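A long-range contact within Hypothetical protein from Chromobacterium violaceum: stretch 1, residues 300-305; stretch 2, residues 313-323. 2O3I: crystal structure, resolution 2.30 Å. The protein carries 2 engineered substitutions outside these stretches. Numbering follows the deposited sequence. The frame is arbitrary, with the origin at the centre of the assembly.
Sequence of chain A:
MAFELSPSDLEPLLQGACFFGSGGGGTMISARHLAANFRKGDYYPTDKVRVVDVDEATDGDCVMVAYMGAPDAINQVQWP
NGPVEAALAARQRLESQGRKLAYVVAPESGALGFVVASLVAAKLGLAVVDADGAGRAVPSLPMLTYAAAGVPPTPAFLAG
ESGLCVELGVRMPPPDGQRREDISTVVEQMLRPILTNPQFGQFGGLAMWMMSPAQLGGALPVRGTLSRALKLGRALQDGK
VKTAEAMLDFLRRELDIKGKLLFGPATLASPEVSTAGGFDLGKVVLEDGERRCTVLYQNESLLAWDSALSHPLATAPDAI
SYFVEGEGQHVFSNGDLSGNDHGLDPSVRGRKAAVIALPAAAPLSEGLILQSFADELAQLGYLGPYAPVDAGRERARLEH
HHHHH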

# COMPACT_ATOMS: atom_id res chain seq x y z
N GLU A 300 -7.01 12.17 -18.60
CA GLU A 300 -6.94 12.11 -20.05
C GLU A 300 -8.36 12.23 -20.59
O GLU A 300 -9.32 11.84 -19.94
CB GLU A 300 -6.37 10.77 -20.51
CG GLU A 300 -4.88 10.55 -20.24
CD GLU A 300 -4.51 10.50 -18.77
OE1 GLU A 300 -5.19 9.79 -17.99
OE2 GLU A 300 -3.52 11.16 -18.39
N SER A 301 -8.48 12.79 -21.79
CA SER A 301 -9.78 12.89 -22.42
C SER A 301 -10.06 11.51 -23.00
O SER A 301 -9.19 10.92 -23.64
CB SER A 301 -9.76 13.95 -23.51
OG SER A 301 -9.53 15.23 -22.95
N LEU A 302 -11.26 10.99 -22.76
CA LEU A 302 -11.61 9.65 -23.22
C LEU A 302 -12.78 9.59 -24.20
O LEU A 302 -12.87 8.66 -25.01
CB LEU A 302 -11.89 8.77 -22.00
CG LEU A 302 -10.72 8.66 -21.03
CD1 LEU A 302 -11.19 8.10 -19.70
CD2 LEU A 302 -9.63 7.77 -21.64
N LEU A 303 -13.69 10.56 -24.11
CA LEU A 303 -14.83 10.60 -25.00
C LEU A 303 -15.20 12.03 -25.38
O LEU A 303 -14.93 12.98 -24.64
CB LEU A 303 -16.06 9.96 -24.35
CG LEU A 303 -15.99 8.52 -23.85
CD1 LEU A 303 -15.41 8.49 -22.44
CD2 LEU A 303 -17.39 7.94 -23.85
N ALA A 304 -15.82 12.17 -26.55
CA ALA A 304 -16.28 13.45 -27.06
C ALA A 304 -17.73 13.24 -27.51
O ALA A 304 -18.00 12.39 -28.37
CB ALA A 304 -15.41 13.91 -28.22
N TRP A 305 -18.65 13.99 -26.92
CA TRP A 305 -20.06 13.87 -27.24
C TRP A 305 -20.68 15.11 -27.87
O TRP A 305 -20.49 16.22 -27.39
CB TRP A 305 -20.88 13.54 -25.99
CG TRP A 305 -20.83 12.12 -25.52
CD1 TRP A 305 -20.03 11.61 -24.53
CD2 TRP A 305 -21.64 11.03 -25.98
NE1 TRP A 305 -20.30 10.27 -24.35
CE2 TRP A 305 -21.28 9.89 -25.22
CE3 TRP A 305 -22.64 10.91 -26.95
CZ2 TRP A 305 -21.89 8.65 -25.42
CZ3 TRP A 305 -23.25 9.68 -27.14
CH2 TRP A 305 -22.87 8.56 -26.38
N LEU A 313 -18.59 11.17 -30.73
CA LEU A 313 -17.80 11.65 -31.86
C LEU A 313 -16.50 10.86 -31.97
O LEU A 313 -16.04 10.54 -33.07
CB LEU A 313 -17.48 13.13 -31.71
CG LEU A 313 -18.59 14.15 -31.93
CD1 LEU A 313 -18.12 15.51 -31.47
CD2 LEU A 313 -18.96 14.19 -33.41
N ALA A 314 -15.91 10.56 -30.82
CA ALA A 314 -14.67 9.81 -30.76
C ALA A 314 -14.54 9.13 -29.41
O ALA A 314 -15.18 9.51 -28.44
CB ALA A 314 -13.47 10.73 -30.99
N THR A 315 -13.69 8.11 -29.36
CA THR A 315 -13.49 7.35 -28.15
C THR A 315 -12.07 6.82 -28.12
O THR A 315 -11.48 6.58 -29.17
CB THR A 315 -14.48 6.17 -28.11
OG1 THR A 315 -15.81 6.67 -27.98
CG2 THR A 315 -14.18 5.24 -26.96
N ALA A 316 -11.53 6.67 -26.92
CA ALA A 316 -10.19 6.12 -26.76
C ALA A 316 -10.30 4.70 -27.29
O ALA A 316 -11.39 4.13 -27.30
CB ALA A 316 -9.80 6.10 -25.28
N PRO A 317 -9.19 4.09 -27.72
CA PRO A 317 -7.80 4.56 -27.75
C PRO A 317 -7.49 5.81 -28.57
O PRO A 317 -6.42 6.40 -28.41
CB PRO A 317 -7.04 3.34 -28.25
CG PRO A 317 -8.03 2.70 -29.18
CD PRO A 317 -9.30 2.77 -28.36
N ASP A 318 -8.39 6.22 -29.46
CA ASP A 318 -8.13 7.42 -30.24
C ASP A 318 -7.90 8.60 -29.31
O ASP A 318 -8.63 8.78 -28.33
CB ASP A 318 -9.29 7.74 -31.19
CG ASP A 318 -9.43 6.74 -32.32
OD1 ASP A 318 -8.44 6.04 -32.64
OD2 ASP A 318 -10.52 6.68 -32.92
N ALA A 319 -6.89 9.40 -29.61
CA ALA A 319 -6.59 10.56 -28.80
C ALA A 319 -7.57 11.68 -29.12
O ALA A 319 -8.05 11.80 -30.24
CB ALA A 319 -5.16 11.03 -29.05
N ILE A 320 -7.85 12.50 -28.11
CA ILE A 320 -8.75 13.63 -28.24
C ILE A 320 -7.94 14.80 -27.72
O ILE A 320 -7.51 14.78 -26.56
CB ILE A 320 -10.02 13.41 -27.39
CG1 ILE A 320 -10.83 12.27 -28.01
CG2 ILE A 320 -10.84 14.69 -27.32
CD1 ILE A 320 -11.90 11.69 -27.09
N SER A 321 -7.71 15.80 -28.56
CA SER A 321 -6.91 16.94 -28.16
C SER A 321 -7.47 18.28 -28.61
O SER A 321 -8.08 18.39 -29.67
CB SER A 321 -5.48 16.81 -28.71
OG SER A 321 -4.84 15.67 -28.16
N TYR A 322 -7.24 19.30 -27.79
CA TYR A 322 -7.72 20.63 -28.08
C TYR A 322 -6.69 21.41 -28.90
O TYR A 322 -5.49 21.10 -28.89
CB TYR A 322 -7.97 21.41 -26.79
CG TYR A 322 -8.75 20.68 -25.73
CD1 TYR A 322 -10.08 20.31 -25.94
CD2 TYR A 322 -8.16 20.34 -24.51
CE1 TYR A 322 -10.80 19.63 -24.97
CE2 TYR A 322 -8.87 19.66 -23.53
CZ TYR A 322 -10.18 19.30 -23.77
OH TYR A 322 -10.88 18.60 -22.81
N PHE A 323 -7.19 22.41 -29.61
CA PHE A 323 -6.33 23.31 -30.36
C PHE A 323 -6.97 24.68 -30.26
O PHE A 323 -8.07 24.92 -30.77
CB PHE A 323 -6.16 22.92 -31.83
CG PHE A 323 -5.15 23.79 -32.54
CD1 PHE A 323 -5.51 25.06 -33.03
CD2 PHE A 323 -3.81 23.42 -32.59
CE1 PHE A 323 -4.54 25.93 -33.54
CE2 PHE A 323 -2.83 24.29 -33.11
CZ PHE A 323 -3.20 25.55 -33.58
O HOH W 1 -9.11 9.22 -25.64
O HOH W 2 -8.23 16.71 -24.74

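Residues 301-305 form a strand that meets the second stretch in two ways. Near Leu303 it lies antiparallel to a short, weakly bonded strand at about 314-315; nearer Ser301 it is crossed by strand 319-323, whose N-to-C direction makes an angle of 86° with its own and whose axis approaches to 6.5 Å. A near-perpendicular crossing leaves no ladder of backbone bonds between those two strands, so that part of the contact rests on side chains and water.

The antiparallel part is defined by three backbone hydrogen bonds. Leu313 N donates to Ala304 O at 2.7 Å, with an N-H...O angle of 146°, and Ala316 N donates to Leu302 O at 3.1 Å and 144°. Between them, Ala304 N reaches Ala314 O at 3.3 Å; its angle of 151° is acceptable, but the length makes it a weak bond. Leu303 and Thr315 form a non-hydrogen-bonded pair with their CA atoms 4.7 Å apart, close enough for Thr315 CA to make a CA-H...O contact with Leu302 O at 3.5 Å and an angle at hydrogen of 146°. Leu302 O therefore receives both an amide and a CA-H group.

Beyond this pairing the chain turns. A cis peptide bond precedes Pro317, and a weak bond from Asp318 N to Thr315 O, 3.1 Å long, spans the bend that leads into strand 319-323. Water 1 links this turn to the first stretch, donating to Ser301 O at 2.6 Å and to Asp318 O at 2.8 Å, and so satisfies two carbonyls that do not meet directly.

The side chains of Leu303 and Thr315 lie on one face of the small sheet. Thr315 OG1 makes a weak 2.9 Å bond back to Ala314 O, which gives its hydroxyl a partner within its own stretch. Ala304 points to the other face, where its small methyl group lets two larger side chains come close: Ala304 CB lies 4.1 Å from Leu313 CB and 4.3 Å from Ile320 CD1. Ile320, with chi1 at -68° (m) and chi2 at 164° (t), points toward the first stretch, and its CD1 packs 3.7 Å from both Leu302 C and Leu303 N. It has 78 Å² covered by the first stretch, the largest such area of any residue here, as suits an apolar side chain laid across a backbone. Leu302 CB points away, yet its CD2 still comes within 4.0 Å of Ala316 CB.

At the crossing, Ser301 points toward strand 319-323, and its CB lies 3.9 Å from Ile320 CB. Its short polar side chain serves the solvent link: water 2 lies 2.7 Å from Ser301 OG and donates to Ile320 O at 2.7 Å. Tyr322 OH comes within 3.6 Å of Ser301 OG, a contact rather than a hydrogen bond; both hydroxyls have partners elsewhere in the structure. Altogether the two stretches bury 481 Å², both sides summed.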